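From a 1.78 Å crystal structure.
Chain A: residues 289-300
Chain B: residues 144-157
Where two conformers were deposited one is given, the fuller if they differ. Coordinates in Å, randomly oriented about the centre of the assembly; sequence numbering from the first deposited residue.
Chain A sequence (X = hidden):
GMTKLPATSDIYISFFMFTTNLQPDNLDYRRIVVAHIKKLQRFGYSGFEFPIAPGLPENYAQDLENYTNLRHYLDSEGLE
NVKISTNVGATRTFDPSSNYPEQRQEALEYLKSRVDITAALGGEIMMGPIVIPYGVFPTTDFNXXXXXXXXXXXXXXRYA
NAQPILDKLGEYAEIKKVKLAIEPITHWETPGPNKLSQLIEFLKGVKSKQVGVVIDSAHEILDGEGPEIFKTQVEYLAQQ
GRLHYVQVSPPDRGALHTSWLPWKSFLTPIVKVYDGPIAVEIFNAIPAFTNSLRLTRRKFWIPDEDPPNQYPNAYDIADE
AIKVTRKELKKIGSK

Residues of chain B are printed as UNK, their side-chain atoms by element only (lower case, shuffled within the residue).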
ATOM      1  N   PHE A 289      -8.200  14.764  -5.341  1.00 17.59           N
ATOM      2  CA  PHE A 289      -9.313  13.985  -4.837  1.00 18.83           C
ATOM      3  C   PHE A 289      -9.615  12.672  -5.523  1.00 17.74           C
ATOM      4  O   PHE A 289     -10.321  11.878  -4.933  1.00 16.82           O
ATOM      5  CB  PHE A 289     -10.594  14.841  -4.820  1.00 18.02           C
ATOM      6  CG  PHE A 289     -10.480  16.067  -3.941  1.00 21.37           C
ATOM      7  CD1 PHE A 289     -10.121  15.934  -2.606  1.00 21.33           C
ATOM      8  CD2 PHE A 289     -10.735  17.332  -4.441  1.00 20.73           C
ATOM      9  CE1 PHE A 289      -9.982  17.050  -1.789  1.00 28.74           C
ATOM     10  CE2 PHE A 289     -10.596  18.455  -3.627  1.00 21.61           C
ATOM     11  CZ  PHE A 289     -10.231  18.309  -2.305  1.00 22.03           C
ATOM     12  N   THR A 290      -9.119  12.441  -6.742  1.00 18.24           N
ATOM     13  CA  THR A 290      -9.482  11.213  -7.485  1.00 17.86           C
ATOM     14  C   THR A 290      -9.184   9.929  -6.718  1.00 19.36           C
ATOM     15  O   THR A 290     -10.053   9.047  -6.590  1.00 18.51           O
ATOM     16  CB  THR A 290      -8.887  11.224  -8.906  1.00 21.12           C
ATOM     17  OG1 THR A 290      -7.510  11.614  -8.834  1.00 24.16           O
ATOM     18  CG2 THR A 290      -9.638  12.201  -9.754  1.00 13.77           C
ATOM     19  N   ASN A 291      -8.004   9.870  -6.117  1.00 17.88           N
ATOM     20  CA  ASN A 291      -7.643   8.709  -5.306  1.00 16.41           C
ATOM     21  C   ASN A 291      -8.258   8.697  -3.899  1.00 16.36           C
ATOM     22  O   ASN A 291      -8.802   7.688  -3.512  1.00 17.47           O
ATOM     23  CB  ASN A 291      -6.118   8.558  -5.213  1.00 19.07           C
ATOM     24  CG  ASN A 291      -5.679   7.156  -4.775  1.00 23.09           C
ATOM     25  OD1 ASN A 291      -5.074   6.996  -3.733  1.00 33.47           O
ATOM     26  ND2 ASN A 291      -6.001   6.162  -5.549  1.00 15.79           N
ATOM     27  N   SER A 292      -8.180   9.806  -3.164  1.00 16.85           N
ATOM     28  CA  SER A 292      -8.665   9.869  -1.763  1.00 17.30           C
ATOM     29  C   SER A 292     -10.169   9.704  -1.630  1.00 18.10           C
ATOM     30  O   SER A 292     -10.628   9.114  -0.647  1.00 16.91           O
ATOM     31  CB  SER A 292      -8.197  11.146  -1.058  1.00 18.70           C
ATOM     32  OG  SER A 292      -8.751  12.270  -1.670  1.00 21.02           O
ATOM     33  N   LEU A 293     -10.924  10.213  -2.612  1.00 16.78           N
ATOM     34  CA  LEU A 293     -12.393  10.049  -2.684  1.00 18.26           C
ATOM     35  C   LEU A 293     -12.863   8.951  -3.658  1.00 15.91           C
ATOM     36  O   LEU A 293     -14.077   8.758  -3.822  1.00 13.31           O
ATOM     37  CB  LEU A 293     -13.074  11.379  -2.973  1.00 16.32           C
ATOM     38  CG  LEU A 293     -12.812  12.537  -1.982  1.00 23.40           C
ATOM     39  CD1 LEU A 293     -13.740  13.659  -2.272  1.00 16.97           C
ATOM     40  CD2 LEU A 293     -12.982  12.111  -0.535  1.00 24.41           C
ATOM     41  N   ARG A 294     -11.927   8.249  -4.309  1.00 18.17           N
ATOM     42  CA  ARG A 294     -12.230   7.120  -5.229  1.00 16.34           C
ATOM     43  C   ARG A 294     -13.231   7.554  -6.269  1.00 15.92           C
ATOM     44  O   ARG A 294     -14.309   6.998  -6.404  1.00 16.44           O
ATOM     45  CB  ARG A 294     -12.678   5.879  -4.425  1.00 15.15           C
ATOM     46  CG  ARG A 294     -11.529   5.393  -3.536  1.00 20.41           C
ATOM     47  CD  ARG A 294     -11.931   4.168  -2.762  1.00 21.04           C
ATOM     48  NE  ARG A 294     -10.761   3.556  -2.162  1.00 20.29           N
ATOM     49  CZ  ARG A 294     -10.753   2.497  -1.356  1.00 24.09           C
ATOM     50  NH1 ARG A 294     -11.865   1.919  -0.933  1.00 22.07           N
ATOM     51  NH2 ARG A 294      -9.587   2.030  -0.934  1.00 31.41           N
ATOM     52  N   LEU A 295     -12.836   8.593  -7.014  1.00 16.38           N
ATOM     53  CA  LEU A 295     -13.723   9.237  -7.943  1.00 16.36           C
ATOM     54  C   LEU A 295     -13.673   8.569  -9.309  1.00 16.83           C
ATOM     55  O   LEU A 295     -12.736   8.744 -10.053  1.00 15.34           O
ATOM     56  CB  LEU A 295     -13.420  10.747  -8.047  1.00 16.74           C
ATOM     57  CG  LEU A 295     -13.587  11.584  -6.767  1.00 13.74           C
ATOM     58  CD1 LEU A 295     -13.151  13.045  -7.007  1.00 15.82           C
ATOM     59  CD2 LEU A 295     -15.016  11.458  -6.237  1.00 14.50           C
ATOM     60  N   THR A 296     -14.705   7.788  -9.588  1.00 17.75           N
ATOM     61  CA  THR A 296     -14.860   7.087 -10.848  1.00 17.27           C
ATOM     62  C   THR A 296     -15.594   7.997 -11.864  1.00 18.12           C
ATOM     63  O   THR A 296     -15.529   7.752 -13.069  1.00 22.37           O
ATOM     64  CB  THR A 296     -15.622   5.776 -10.665  1.00 15.74           C
ATOM     65  OG1 THR A 296     -16.961   6.090 -10.303  1.00 17.94           O
ATOM     66  CG2 THR A 296     -14.964   4.847  -9.545  1.00 11.67           C
ATOM     67  N   ARG A 297     -16.291   9.033 -11.376  1.00 18.05           N
ATOM     68  CA  ARG A 297     -17.021   9.963 -12.231  1.00 14.90           C
ATOM     69  C   ARG A 297     -16.101  10.876 -13.036  1.00 14.85           C
ATOM     70  O   ARG A 297     -15.002  11.242 -12.595  1.00 17.19           O
ATOM     71  CB  ARG A 297     -17.995  10.839 -11.423  1.00 15.04           C
ATOM     72  CG  ARG A 297     -17.392  11.671 -10.230  1.00 19.00           C
ATOM     73  CD  ARG A 297     -18.448  12.581  -9.608  1.00 16.78           C
ATOM     74  NE  ARG A 297     -18.149  12.911  -8.210  1.00 22.08           N
ATOM     75  CZ  ARG A 297     -17.369  13.900  -7.774  1.00 20.60           C
ATOM     76  NH1 ARG A 297     -16.750  14.707  -8.614  1.00 16.53           N
ATOM     77  NH2 ARG A 297     -17.198  14.057  -6.457  1.00 18.03           N
ATOM     78  N   ARG A 298     -16.612  11.323 -14.173  1.00 12.67           N
ATOM     79  CA  ARG A 298     -15.855  12.252 -14.994  1.00 13.44           C
ATOM     80  C   ARG A 298     -15.722  13.636 -14.318  1.00 16.94           C
ATOM     81  O   ARG A 298     -16.594  14.068 -13.523  1.00 16.67           O
ATOM     82  CB  ARG A 298     -16.503  12.432 -16.364  1.00 16.28           C
ATOM     83  CG  ARG A 298     -16.496  11.210 -17.205  1.00 15.48           C
ATOM     84  CD  ARG A 298     -17.020  11.551 -18.598  1.00 19.17           C
ATOM     85  NE  ARG A 298     -17.086  10.352 -19.428  1.00 24.26           N
ATOM     86  CZ  ARG A 298     -16.073   9.814 -20.120  1.00 34.56           C
ATOM     87  NH1 ARG A 298     -14.842  10.340 -20.129  1.00 36.95           N
ATOM     88  NH2 ARG A 298     -16.293   8.701 -20.817  1.00 37.55           N
ATOM     89  N   LYS A 299     -14.614  14.296 -14.656  1.00 18.38           N
ATOM     90  CA  LYS A 299     -14.286  15.619 -14.161  1.00 20.00           C
ATOM     91  C   LYS A 299     -15.249  16.652 -14.757  1.00 21.49           C
ATOM     92  O   LYS A 299     -15.649  16.546 -15.916  1.00 19.29           O
ATOM     93  CB  LYS A 299     -12.840  15.992 -14.548  1.00 19.77           C
ATOM     94  CG  LYS A 299     -12.330  17.346 -13.997  1.00 19.59           C
ATOM     95  CD  LYS A 299     -10.888  17.599 -14.381  1.00 21.18           C
ATOM     96  CE  LYS A 299     -10.307  18.799 -13.657  1.00 18.94           C
ATOM     97  NZ  LYS A 299      -8.916  19.116 -14.133  1.00 15.86           N
ATOM     98  N   PHE A 300     -15.625  17.634 -13.934  1.00 20.65           N
ATOM     99  CA  PHE A 300     -16.373  18.809 -14.417  1.00 20.02           C
ATOM    100  C   PHE A 300     -15.233  19.724 -14.865  1.00 20.30           C
ATOM    101  O   PHE A 300     -14.600  20.420 -14.049  1.00 22.18           O
ATOM    102  CB  PHE A 300     -17.232  19.461 -13.337  1.00 17.98           C
ATOM    103  CG  PHE A 300     -18.023  18.488 -12.525  1.00 15.14           C
ATOM    104  CD1 PHE A 300     -18.857  17.569 -13.147  1.00 18.77           C
ATOM    105  CD2 PHE A 300     -17.981  18.525 -11.128  1.00 20.36           C
ATOM    106  CE1 PHE A 300     -19.636  16.688 -12.419  1.00 17.80           C
ATOM    107  CE2 PHE A 300     -18.766  17.642 -10.380  1.00 22.99           C
ATOM    108  CZ  PHE A 300     -19.578  16.702 -11.032  1.00 21.82           C
TER
ATOM    109  N   UNK B 144       0.163   2.855 -11.110  1.00 25.71           N
ATOM    110  CA  UNK B 144      -0.491   4.137 -10.920  1.00 26.32           C
ATOM    111  C   UNK B 144      -1.998   3.917 -11.005  1.00 24.12           C
ATOM    112  O   UNK B 144      -2.439   3.140 -11.855  1.00 21.58           O
ATOM    113  o   UNK B 144       0.883   6.929  -9.768  1.00 51.26           O
ATOM    114  c   UNK B 144       1.457   5.594 -11.723  1.00 39.19           C
ATOM    115  c   UNK B 144       1.760   6.209 -10.323  1.00 52.81           C
ATOM    116  c   UNK B 144      -0.020   5.169 -11.939  1.00 29.24           C
ATOM    117  o   UNK B 144       2.874   5.930  -9.789  1.00 57.88           O
ATOM    118  N   UNK B 145      -2.792   4.532 -10.094  1.00 24.92           N
ATOM    119  CA  UNK B 145      -4.245   4.412 -10.200  1.00 24.45           C
ATOM    120  C   UNK B 145      -4.844   5.017 -11.484  1.00 20.76           C
ATOM    121  O   UNK B 145      -4.261   5.923 -12.109  1.00 21.26           O
ATOM    122  c   UNK B 145      -2.451   5.248  -8.854  1.00 26.85           C
ATOM    123  c   UNK B 145      -3.696   5.044  -8.014  1.00 28.01           C
ATOM    124  c   UNK B 145      -4.755   5.185  -8.967  1.00 25.65           C
ATOM    125  N   UNK B 146      -6.007   4.504 -11.833  1.00 17.13           N
ATOM    126  CA  UNK B 146      -6.767   4.968 -12.997  1.00 18.80           C
ATOM    127  C   UNK B 146      -8.171   5.357 -12.499  1.00 15.57           C
ATOM    128  O   UNK B 146      -8.957   4.497 -12.046  1.00 17.60           O
ATOM    129  c   UNK B 146      -5.468   3.487 -14.611  1.00 18.74           C
ATOM    130  c   UNK B 146      -6.870   3.912 -14.124  1.00 15.59           C
ATOM    131  c   UNK B 146      -5.427   2.173 -15.407  1.00 18.21           C
ATOM    132  c   UNK B 146      -7.683   4.470 -15.300  1.00 16.53           C
ATOM    133  N   UNK B 147      -8.479   6.649 -12.625  1.00 14.02           N
ATOM    134  CA  UNK B 147      -9.752   7.219 -12.174  1.00 16.08           C
ATOM    135  C   UNK B 147     -10.443   8.098 -13.217  1.00 17.33           C
ATOM    136  O   UNK B 147      -9.891   8.351 -14.296  1.00 16.14           O
ATOM    137  c   UNK B 147      -9.634   6.416  -8.932  1.00 15.23           C
ATOM    138  c   UNK B 147      -8.752   5.996  -7.915  1.00 15.50           C
ATOM    139  c   UNK B 147      -8.936   7.349  -9.743  1.00 13.96           C
ATOM    140  c   UNK B 147     -11.307   5.016  -7.981  1.00 15.75           C
ATOM    141  c   UNK B 147      -9.464   8.074 -10.919  1.00 18.62           C
ATOM    142  c   UNK B 147     -10.398   4.582  -6.998  1.00 14.51           C
ATOM    143  c   UNK B 147      -7.683   7.456  -9.214  1.00 16.38           C
ATOM    144  n   UNK B 147      -7.560   6.626  -8.117  1.00 16.78           N
ATOM    145  c   UNK B 147      -9.129   5.059  -6.940  1.00 14.12           C
ATOM    146  c   UNK B 147     -10.928   5.905  -8.950  1.00 18.70           C
ATOM    147  N   UNK B 148     -11.648   8.544 -12.851  1.00 17.40           N
ATOM    148  CA  UNK B 148     -12.442   9.539 -13.549  1.00 16.87           C
ATOM    149  C   UNK B 148     -12.506   9.291 -15.058  1.00 15.81           C
ATOM    150  O   UNK B 148     -12.787   8.158 -15.477  1.00 18.41           O
ATOM    151  c   UNK B 148     -11.958  10.967 -13.144  1.00 15.29           C
ATOM    152  o   UNK B 148     -12.740  12.003 -13.758  1.00 22.40           O
ATOM    153  N   UNK B 149     -12.223  10.295 -15.878  1.00 18.05           N
ATOM    154  CA  UNK B 149     -12.404  10.144 -17.315  1.00 15.14           C
ATOM    155  C   UNK B 149     -11.655   8.982 -17.896  1.00 19.26           C
ATOM    156  O   UNK B 149     -12.241   8.211 -18.664  1.00 20.87           O
ATOM    157  o   UNK B 149     -13.706  13.114 -18.486  1.00 22.68           O
ATOM    158  o   UNK B 149     -12.902  12.974 -16.452  1.00 21.13           O
ATOM    159  c   UNK B 149     -12.958  12.588 -17.642  1.00 22.20           C
ATOM    160  c   UNK B 149     -12.074  11.433 -18.069  1.00 18.45           C
ATOM    161  N   UNK B 150     -10.400   8.842 -17.489  1.00 21.64           N
ATOM    162  CA  UNK B 150      -9.547   7.740 -17.944  1.00 23.74           C
ATOM    163  C   UNK B 150     -10.153   6.374 -17.539  1.00 19.16           C
ATOM    164  O   UNK B 150     -10.208   5.449 -18.338  1.00 17.52           O
ATOM    165  o   UNK B 150      -5.544   7.674 -16.352  1.00 39.60           O
ATOM    166  c   UNK B 150      -7.117   6.982 -18.040  1.00 33.85           C
ATOM    167  c   UNK B 150      -8.133   7.901 -17.381  1.00 24.55           C
ATOM    168  o   UNK B 150      -4.838   6.442 -18.059  1.00 47.02           O
ATOM    169  c   UNK B 150      -5.738   7.057 -17.437  1.00 32.79           C
ATOM    170  N   UNK B 151     -10.615   6.258 -16.312  1.00 17.84           N
ATOM    171  CA  UNK B 151     -11.276   5.037 -15.863  1.00 14.68           C
ATOM    172  C   UNK B 151     -12.525   4.724 -16.701  1.00 16.55           C
ATOM    173  O   UNK B 151     -12.732   3.571 -17.093  1.00 17.11           O
ATOM    174  c   UNK B 151     -12.412   3.888 -13.836  1.00 16.99           C
ATOM    175  c   UNK B 151     -11.586   2.597 -14.049  1.00 20.00           C
ATOM    176  c   UNK B 151     -11.672   5.098 -14.360  1.00 16.35           C
ATOM    177  c   UNK B 151     -12.741   4.115 -12.337  1.00 16.21           C
ATOM    178  N   UNK B 152     -13.331   5.741 -16.991  1.00 16.87           N
ATOM    179  CA  UNK B 152     -14.575   5.545 -17.784  1.00 19.94           C
ATOM    180  C   UNK B 152     -14.262   5.059 -19.217  1.00 18.18           C
ATOM    181  O   UNK B 152     -14.962   4.206 -19.721  1.00 20.41           O
ATOM    182  n   UNK B 152     -16.887   5.680 -14.475  1.00 11.41           N
ATOM    183  o   UNK B 152     -17.644   5.281 -16.572  1.00 18.83           O
ATOM    184  c   UNK B 152     -16.945   5.939 -15.807  1.00 17.01           C
ATOM    185  c   UNK B 152     -15.482   6.802 -17.755  1.00 20.26           C
ATOM    186  c   UNK B 152     -16.089   7.081 -16.344  1.00 19.76           C
ATOM    187  N   UNK B 153     -13.193   5.557 -19.823  1.00 20.73           N
ATOM    188  CA  UNK B 153     -12.751   5.089 -21.150  1.00 19.97           C
ATOM    189  C   UNK B 153     -12.299   3.625 -21.097  1.00 18.75           C
ATOM    190  O   UNK B 153     -12.678   2.838 -21.975  1.00 17.29           O
ATOM    191  c   UNK B 153     -12.113   7.376 -22.087  1.00 27.21           C
ATOM    192  c   UNK B 153     -13.240   7.361 -23.147  1.00 40.86           C
ATOM    193  o   UNK B 153     -13.122   6.680 -24.198  1.00 41.47           O
ATOM    194  c   UNK B 153     -11.648   5.990 -21.739  1.00 20.94           C
ATOM    195  o   UNK B 153     -14.266   8.006 -22.902  1.00 39.49           O
ATOM    196  N   UNK B 154     -11.531   3.284 -20.046  1.00 19.71           N
ATOM    197  CA  UNK B 154     -11.069   1.916 -19.754  0.50 19.35           C
ATOM    198  C   UNK B 154     -12.257   0.963 -19.577  1.00 20.65           C
ATOM    199  O   UNK B 154     -12.275  -0.171 -20.111  1.00 18.62           O
ATOM    200  c   UNK B 154      -9.798   0.559 -17.979  0.50 21.46           C
ATOM    201  c   UNK B 154      -8.467  -1.171 -17.701  0.50 17.90           C
ATOM    202  n   UNK B 154      -9.595  -1.424 -17.077  0.50  7.93           N
ATOM    203  c   UNK B 154     -10.437  -0.355 -17.212  0.50 19.04           C
ATOM    204  c   UNK B 154     -10.218   1.917 -18.463  0.50 17.10           C
ATOM    205  n   UNK B 154      -8.557   0.027 -18.246  0.50 21.52           N
ATOM    206  N   UNK B 155     -13.243   1.399 -18.783  1.00 19.35           N
ATOM    207  CA  UNK B 155     -14.427   0.578 -18.524  1.00 19.03           C
ATOM    208  C   UNK B 155     -15.280   0.253 -19.741  1.00 19.44           C
ATOM    209  O   UNK B 155     -15.952  -0.773 -19.734  1.00 18.12           O
ATOM    210  c   UNK B 155     -15.292   1.148 -17.407  1.00 20.22           C
ATOM    211  c   UNK B 155     -14.590  -0.328 -15.437  1.00 23.23           C
ATOM    212  c   UNK B 155     -15.632   1.969 -15.079  1.00 16.79           C
ATOM    213  c   UNK B 155     -14.745   1.109 -15.979  1.00 22.65           C
ATOM    214  N   UNK B 156     -15.267   1.106 -20.774  1.00 20.09           N
ATOM    215  CA  UNK B 156     -16.026   0.803 -22.014  1.00 20.28           C
ATOM    216  C   UNK B 156     -15.541  -0.484 -22.657  1.00 18.41           C
ATOM    217  O   UNK B 156     -16.357  -1.276 -23.136  1.00 20.12           O
ATOM    218  c   UNK B 156     -15.919   1.926 -23.044  1.00 22.19           C
ATOM    219  c   UNK B 156     -16.749   5.664 -23.354  1.00 33.77           C
ATOM    220  c   UNK B 156     -16.536   3.250 -22.642  1.00 25.13           C
ATOM    221  n   UNK B 156     -16.489   6.656 -24.427  1.00 39.18           N
ATOM    222  c   UNK B 156     -16.175   4.306 -23.716  1.00 26.58           C
ATOM    223  N   UNK B 157     -14.221  -0.700 -22.626  1.00 19.93           N
ATOM    224  CA  UNK B 157     -13.610  -1.900 -23.214  1.00 19.07           C
ATOM    225  C   UNK B 157     -13.962  -3.130 -22.361  1.00 18.22           C
ATOM    226  O   UNK B 157     -14.313  -4.169 -22.903  1.00 17.59           O
ATOM    227  c   UNK B 157     -12.079  -1.767 -23.390  1.00 22.49           C
ATOM    228  c   UNK B 157     -11.737  -0.532 -24.174  1.00 19.95           C
ATOM    229  c   UNK B 157     -11.478  -3.040 -24.043  1.00 14.67           C
TER
HETATM  230  O   HOH W   1     -14.320  15.665 -18.186  1.00 21.12           O

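Position 144 has three side-chain carbons, the third carrying two oxygens, and no contact: Glu B144. Position 145 has three carbons closing a ring onto the backbone N, beside Asn A291. It is Pro B145. Position 146 has four carbons, forked at the first, one arm two carbons long, and no contact: Ile B146.

Position 147 has one carbon, then fused five- and six-membered rings with eight carbons and one nitrogen. Thr A290 O, Asn A291 N and Arg A294 CA lie over one ring face. This is Trp B147. Arg A294 CA sits 3.9 Å from the centroid of the six-membered ring of Trp B147, a CH-pi contact. Thr A296 CG2 meets the ring edge.

Position 148 has one carbon and one oxygen. The oxygen lies among the backbone of Arg A297, Arg A298 and Lys A299. It is Ser B148. Ser B148 OG is 2.7 Å from Arg A297 O. Ser B148 N donates to Leu A295 O at 3.0 Å.

Position 149 has two carbons, the second carrying two oxygens, which face Arg A298 and Lys A299. It is Asp B149. Lys A299 N donates to Asp B149 OD1 at 2.8 Å, almost straight. Arg A298 NH1 reaches Asp B149 OD2 at 3.4 Å, a weak hydrogen bond within a salt bridge. Water 1 donates to both Asp B149 OD2 and Lys A299 O.

Position 150 has three carbons, two terminal oxygens and no contact: Glu B150. Position 151 has four carbons forked at the second, and packs on Thr A296. It is Leu B151.

Position 152 has three carbons, the third carrying one oxygen and one nitrogen. The nitrogen faces Thr A296. It is Gln B152. Gln B152 NE2 donates to Thr A296 O at 2.8 Å. Its CB lies over one face of the Arg A298 guanidinium.

Position 153 has three carbons, the third carrying two oxygens; one oxygen meets the Arg A298 guanidinium near its plane. It is Glu B153. Arg A298 NH2 donates to Glu B153 OE2 at 3.0 Å, in a salt bridge.

Position 154 has one carbon, then a ring of three carbons and two nitrogens, without contact: His B154. Position 155 has four carbons forked at the second, without contact: Leu B155. Position 156 has four carbons in a row ending in nitrogen, near Arg A298. It is Lys B156, salt-bridged to Glu B153. Position 157 has one carbon carrying two more, without contact: Val B157.

The contact sets a mostly loop segment of chain A against a loop and the following helix of chain B. The indole packs its face on chain A backbone, polar groups of chain B satisfy backbone O and N atoms, and two acids hold Arg A298.

Chain B (144-157) EPIWSDELQEHLKV
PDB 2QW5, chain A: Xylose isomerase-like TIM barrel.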